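Local coordinates for protein putative branched-chain amino acid aminotransferase IlvE (Streptococcus mutans, PDB 4DQN) that probably transfers amino groups between the branched-chain amino acids leucine, isoleucine and valine and 2-oxoglutarate, with pyridoxal 5'-phosphate as cofactor, at residues A[170-175]-A[210-215]; A[240-245]-A[271-276]. All coordinates share one frame; numbering follows the deposited sequence.

Contact 1: residues A[170-175]-A[210-215]; sequences FLIQDD and DVIYLD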
loop_
_atom_site.group_PDB
_atom_site.type_symbol
_atom_site.label_atom_id
_atom_site.label_comp_id
_atom_site.label_asym_id
_atom_site.label_seq_id
_atom_site.Cartn_x
_atom_site.Cartn_y
_atom_site.Cartn_z
ATOM N N PHE A 170 -22.385 -10.354 6.105
ATOM C CA PHE A 170 -21.006 -10.262 5.634
ATOM C C PHE A 170 -20.612 -11.530 4.915
ATOM O O PHE A 170 -21.208 -12.588 5.154
ATOM C CB PHE A 170 -20.061 -10.023 6.808
ATOM C CG PHE A 170 -20.222 -8.668 7.427
ATOM C CD1 PHE A 170 -19.449 -7.595 6.990
ATOM C CD2 PHE A 170 -21.170 -8.457 8.414
ATOM C CE1 PHE A 170 -19.603 -6.337 7.547
ATOM C CE2 PHE A 170 -21.333 -7.204 8.981
ATOM C CZ PHE A 170 -20.544 -6.141 8.550
ATOM N N LEU A 171 -19.604 -11.421 4.052
ATOM C CA LEU A 171 -19.176 -12.529 3.190
ATOM C C LEU A 171 -17.732 -12.956 3.481
ATOM O O LEU A 171 -16.823 -12.124 3.486
ATOM C CB LEU A 171 -19.295 -12.114 1.713
ATOM C CG LEU A 171 -18.648 -13.037 0.670
ATOM C CD1 LEU A 171 -19.424 -14.346 0.582
ATOM C CD2 LEU A 171 -18.554 -12.369 -0.704
ATOM N N ILE A 172 -17.514 -14.243 3.733
ATOM C CA ILE A 172 -16.142 -14.770 3.745
ATOM C C ILE A 172 -15.758 -15.221 2.336
ATOM O O ILE A 172 -16.377 -16.137 1.796
ATOM C CB ILE A 172 -16.001 -15.949 4.714
ATOM C CG1 ILE A 172 -16.338 -15.493 6.136
ATOM C CG2 ILE A 172 -14.587 -16.510 4.654
ATOM C CD1 ILE A 172 -16.358 -16.616 7.162
ATOM N N GLN A 173 -14.756 -14.575 1.737
ATOM C CA GLN A 173 -14.378 -14.867 0.350
ATOM C C GLN A 173 -12.892 -15.193 0.301
ATOM O O GLN A 173 -12.052 -14.293 0.280
ATOM C CB GLN A 173 -14.723 -13.679 -0.577
ATOM C CG GLN A 173 -14.505 -13.933 -2.082
ATOM C CD GLN A 173 -15.483 -14.942 -2.674
ATOM O OE1 GLN A 173 -16.608 -15.087 -2.192
ATOM N NE2 GLN A 173 -15.057 -15.646 -3.722
ATOM N N ASP A 174 -12.578 -16.488 0.263
ATOM C CA ASP A 174 -11.224 -16.980 0.545
ATOM C C ASP A 174 -10.135 -16.688 -0.494
ATOM O O ASP A 174 -8.953 -16.901 -0.214
ATOM C CB ASP A 174 -11.262 -18.483 0.858
ATOM C CG ASP A 174 -11.857 -18.769 2.213
ATOM O OD1 ASP A 174 -11.205 -18.398 3.210
ATOM O OD2 ASP A 174 -12.964 -19.351 2.290
ATOM N N ASP A 175 -10.513 -16.205 -1.676
ATOM C CA ASP A 175 -9.507 -15.876 -2.696
ATOM C C ASP A 175 -9.012 -14.410 -2.673
ATOM O O ASP A 175 -8.461 -13.926 -3.665
ATOM C CB ASP A 175 -9.983 -16.275 -4.104
ATOM C CG ASP A 175 -11.380 -15.771 -4.422
ATOM O OD1 ASP A 175 -12.150 -15.494 -3.473
ATOM O OD2 ASP A 175 -11.719 -15.675 -5.623
ATOM N N ASP A 210 -19.576 -6.118 3.630
ATOM C CA ASP A 210 -18.134 -6.187 3.455
ATOM C C ASP A 210 -17.694 -7.646 3.501
ATOM O O ASP A 210 -18.518 -8.555 3.661
ATOM C CB ASP A 210 -17.424 -5.389 4.555
ATOM C CG ASP A 210 -16.093 -4.812 4.098
ATOM O OD1 ASP A 210 -15.480 -5.366 3.153
ATOM O OD2 ASP A 210 -15.650 -3.808 4.695
ATOM N N VAL A 211 -16.393 -7.857 3.348
ATOM C CA VAL A 211 -15.807 -9.183 3.429
ATOM C C VAL A 211 -15.243 -9.413 4.837
ATOM O O VAL A 211 -14.712 -8.483 5.462
ATOM C CB VAL A 211 -14.714 -9.365 2.319
ATOM C CG1 VAL A 211 -13.582 -10.265 2.772
ATOM C CG2 VAL A 211 -15.336 -9.910 1.040
ATOM N N ILE A 212 -15.415 -10.626 5.365
ATOM C CA ILE A 212 -14.659 -11.058 6.543
ATOM C C ILE A 212 -13.468 -11.871 6.036
ATOM O O ILE A 212 -13.639 -12.857 5.319
ATOM C CB ILE A 212 -15.522 -11.893 7.512
ATOM C CG1 ILE A 212 -16.580 -11.006 8.171
ATOM C CG2 ILE A 212 -14.681 -12.531 8.594
ATOM C CD1 ILE A 212 -17.542 -11.783 9.064
ATOM N N TYR A 213 -12.265 -11.426 6.374
ATOM C CA TYR A 213 -11.043 -12.055 5.895
ATOM C C TYR A 213 -10.589 -13.119 6.869
ATOM O O TYR A 213 -10.734 -12.949 8.074
ATOM C CB TYR A 213 -9.933 -11.008 5.751
ATOM C CG TYR A 213 -10.242 -9.954 4.723
ATOM C CD1 TYR A 213 -10.861 -8.765 5.084
ATOM C CD2 TYR A 213 -9.923 -10.154 3.388
ATOM C CE1 TYR A 213 -11.149 -7.801 4.144
ATOM C CE2 TYR A 213 -10.208 -9.202 2.439
ATOM C CZ TYR A 213 -10.821 -8.031 2.818
ATOM O OH TYR A 213 -11.105 -7.089 1.857
ATOM N N LEU A 214 -10.028 -14.212 6.354
ATOM C CA LEU A 214 -9.478 -15.255 7.216
ATOM C C LEU A 214 -7.960 -15.142 7.232
ATOM O O LEU A 214 -7.384 -14.366 6.461
ATOM C CB LEU A 214 -9.903 -16.647 6.747
ATOM C CG LEU A 214 -11.395 -16.848 6.508
ATOM C CD1 LEU A 214 -11.711 -18.318 6.295
ATOM C CD2 LEU A 214 -12.190 -16.277 7.683
ATOM N N ASP A 215 -7.311 -15.900 8.111
ATOM C CA ASP A 215 -5.857 -15.815 8.243
ATOM C C ASP A 215 -5.206 -16.205 6.917
ATOM O O ASP A 215 -5.586 -17.207 6.309
ATOM C CB ASP A 215 -5.353 -16.664 9.417
ATOM C CG ASP A 215 -5.437 -18.146 9.144
ATOM O OD1 ASP A 215 -6.556 -18.700 9.209
ATOM O OD2 ASP A 215 -4.376 -18.755 8.876
#
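Leu171 meets Asp210 and Ile212 through its backbone, and so ties together the two parallel strands of a beta-alpha-beta unit made of strand 168-172, helix 190-205 and strand 211-214. Leu171 N donates to Asp210 O at 3.1 Å, and Leu171 O accepts from Ile212 N at 2.8 Å. Bonding to the residues before and after Val211 is the parallel pattern. The first bond lies in the carbonyl plane of Asp210, whereas Ile212 N sits above the carbonyl plane of Leu171. The short strand axes diverge by 31°, and beyond Ile212 N to Leu171 O no backbone hydrogen bond joins the two segments.

On the face shared by Ile172 and Ile212, the two side chains cross obliquely, Ile172 CG1 lying 3.9 Å from Ile212 CB. With CG1 of Ile172 beside the backbone N (chi1 -61°), its CG2 is placed beside the carbonyl carbon and reaches onward to Leu214 CG at 3.7 Å. At the other end Ile212 CD1 packs on Phe170 CB at 3.8 Å. The Phe170 ring meets Asp210 obliquely, CD1 3.6 Å from Asp210 O, with ring and carboxylate planes 25° apart.

Around these groups, Val299 of strand 292-301 touches both isoleucines, and Val225 of strand 222-225 touches Phe170 and Ile212. Val211 and Tyr213 pack against Ala203 and Pro199 of helix 190-205. Within the segment 210-215, Val211 CG1 sits over the centre of the Tyr213 ring.

Asp174 OD1 lies 3.1 Å from Leu214 CD1, a close approach of carboxylate oxygen to methyl; the same oxygen is hydrogen-bonded to His219 ND1, and OD2 to His301 NE2. Asp210 bonds within its own segment: OD1 takes Val211 N at 2.7 Å on its anti side.

Contact 2: residues A[240-245]-A[271-276]; sequences ITPLSP and GDVCVD
Val273 packs against Ile240 and Pro242 where a parallel strand pair runs out into loops. Strands 238-241 and 267-270, with helix 251-262 between them in the chain, form a beta-alpha-beta unit, and the contact lies where the pairing of the two strands passes into loop.

From the backbone of Val273 the CA-CB bond points toward the segment 240-245. At CB the chain forks: CG1 stands anti to the backbone N (chi1 174°), which leaves CG2 beside the N and anti to the carbonyl carbon. It is CG2 that makes the contact. This one methyl lies 4.0 Å from Pro242 CG and 4.1 Å from Ile240 CG2, so it touches the pyrrolidine ring and a branched methyl at once. Val273 approaches both at a slant, and the distances are those of ordinary apolar packing. Phe230 and Ile222 also touch both Val273 and Pro242, extending the apolar cluster to strands 228-234 and 222-225, while Ile240 rests on Ile269 as well.

The backbone supplies the polar part, and Gly271 is central to it. Gly271 N donates to Thr241 O at 2.9 Å, bent to 144° at the hydrogen and with the donor tilted 22° from the carbonyl plane. Gly271 O then meets Leu243 N in a weak bond of 3.4 Å. Gly271 thus bonds to the residues on either side of Pro242, as in parallel pairing, though the second bond is weak; Pro242 CA is nearest that of Asp272. Thr241 continues the same pairing upstream through a backbone bond to Ile269, and its hydroxyl OG1 bonds to Phe230 O.

Besides the weak bond, Gly271 O receives a CA-H...O contact, Pro242 CA standing 3.2 Å from it.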
loop_
_atom_site.group_PDB
_atom_site.type_symbol
_atom_site.label_atom_id
_atom_site.label_comp_id
_atom_site.label_asym_id
_atom_site.label_seq_id
_atom_site.Cartn_x
_atom_site.Cartn_y
_atom_site.Cartn_z
ATOM N N ILE A 240 -15.049 -12.977 22.912
ATOM C CA ILE A 240 -13.863 -13.477 22.229
ATOM C C ILE A 240 -13.598 -12.711 20.928
ATOM O O ILE A 240 -14.498 -12.530 20.097
ATOM C CB ILE A 240 -13.954 -14.999 21.957
ATOM C CG1 ILE A 240 -14.226 -15.757 23.265
ATOM C CG2 ILE A 240 -12.669 -15.496 21.327
ATOM C CD1 ILE A 240 -14.316 -17.268 23.097
ATOM N N THR A 241 -12.366 -12.236 20.772
ATOM C CA THR A 241 -11.988 -11.490 19.567
ATOM C C THR A 241 -10.699 -12.095 19.028
ATOM O O THR A 241 -9.856 -12.531 19.811
ATOM C CB THR A 241 -11.818 -9.975 19.877
ATOM O OG1 THR A 241 -11.595 -9.228 18.669
ATOM C CG2 THR A 241 -10.664 -9.747 20.828
ATOM N N PRO A 242 -10.551 -12.152 17.692
ATOM C CA PRO A 242 -9.351 -12.736 17.081
ATOM C C PRO A 242 -8.052 -12.042 17.481
ATOM O O PRO A 242 -7.977 -10.814 17.611
ATOM C CB PRO A 242 -9.596 -12.536 15.578
ATOM C CG PRO A 242 -11.085 -12.546 15.454
ATOM C CD PRO A 242 -11.570 -11.816 16.682
ATOM N N LEU A 243 -7.020 -12.852 17.678
ATOM C CA LEU A 243 -5.680 -12.334 17.869
ATOM C C LEU A 243 -4.733 -12.892 16.810
ATOM O O LEU A 243 -4.456 -14.094 16.769
ATOM C CB LEU A 243 -5.167 -12.701 19.258
ATOM C CG LEU A 243 -3.710 -12.338 19.552
ATOM C CD1 LEU A 243 -3.392 -10.879 19.171
ATOM C CD2 LEU A 243 -3.439 -12.595 21.020
ATOM N N SER A 244 -4.231 -12.012 15.956
ATOM C CA SER A 244 -3.218 -12.395 14.985
ATOM C C SER A 244 -2.273 -11.226 14.808
ATOM O O SER A 244 -2.666 -10.081 15.023
ATOM C CB SER A 244 -3.860 -12.769 13.645
ATOM O OG SER A 244 -3.034 -12.384 12.551
ATOM N N PRO A 245 -1.021 -11.511 14.421
ATOM C CA PRO A 245 -0.038 -10.461 14.132
ATOM C C PRO A 245 -0.293 -9.819 12.771
ATOM O O PRO A 245 0.496 -8.977 12.331
ATOM C CB PRO A 245 1.279 -11.236 14.080
ATOM C CG PRO A 245 0.882 -12.611 13.621
ATOM C CD PRO A 245 -0.450 -12.865 14.268
ATOM N N GLY A 271 -8.413 -14.509 21.390
ATOM C CA GLY A 271 -8.064 -15.884 21.076
ATOM C C GLY A 271 -8.381 -16.186 19.630
ATOM O O GLY A 271 -8.938 -15.339 18.926
ATOM N N ASP A 272 -8.044 -17.374 19.151
ATOM C CA ASP A 272 -8.410 -17.646 17.773
ATOM C C ASP A 272 -9.890 -18.025 17.649
ATOM O O ASP A 272 -10.512 -18.522 18.601
ATOM C CB ASP A 272 -7.449 -18.617 17.072
ATOM C CG ASP A 272 -7.294 -19.916 17.803
ATOM O OD1 ASP A 272 -8.293 -20.394 18.384
ATOM O OD2 ASP A 272 -6.167 -20.464 17.786
ATOM N N VAL A 273 -10.455 -17.710 16.492
ATOM C CA VAL A 273 -11.861 -17.941 16.208
ATOM C C VAL A 273 -11.895 -18.746 14.918
ATOM O O VAL A 273 -11.559 -18.224 13.858
ATOM C CB VAL A 273 -12.613 -16.605 16.006
ATOM C CG1 VAL A 273 -14.060 -16.846 15.568
ATOM C CG2 VAL A 273 -12.568 -15.754 17.281
ATOM N N CYS A 274 -12.261 -20.021 15.003
ATOM C CA CYS A 274 -12.194 -20.893 13.834
ATOM C C CYS A 274 -13.472 -20.797 13.028
ATOM O O CYS A 274 -14.561 -20.768 13.600
ATOM C CB CYS A 274 -11.939 -22.341 14.249
ATOM S SG CYS A 274 -10.440 -22.518 15.235
ATOM N N VAL A 275 -13.343 -20.750 11.702
ATOM C CA VAL A 275 -14.520 -20.614 10.843
ATOM C C VAL A 275 -15.408 -21.840 10.871
ATOM O O VAL A 275 -16.527 -21.812 10.340
ATOM C CB VAL A 275 -14.164 -20.333 9.368
ATOM C CG1 VAL A 275 -13.838 -18.885 9.180
ATOM C CG2 VAL A 275 -13.032 -21.252 8.870
ATOM N N ASP A 276 -14.909 -22.917 11.465
ATOM C CA ASP A 276 -15.668 -24.162 11.509
ATOM C C ASP A 276 -16.444 -24.295 12.810
ATOM O O ASP A 276 -17.180 -25.264 13.001
ATOM C CB ASP A 276 -14.744 -25.362 11.321
ATOM C CG ASP A 276 -14.005 -25.318 10.004
ATOM O OD1 ASP A 276 -14.649 -25.542 8.952
ATOM O OD2 ASP A 276 -12.779 -25.061 10.019
#

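How the contacts relate
The contacts follow in series along the chain, contact 1 closing before contact 2 opens, and their centres are about 14 Å apart on the same side of the chain's centre. Both belong to the same mixed sheet: contact 1 joins strands 168-172 and 211-214, and contact 2 extends the pairing of strands 238-241 and 267-270. Strands 222-225 and 228-234 lie between them in the sheet. The two also meet directly, Leu214 CD2 packing on Val275 CG1 at 3.4 Å and Ile172 CD1 touching the same methyl. Both parallel strand-helix-strand connections thus feed the same mixed sheet of this class-IV aminotransferase.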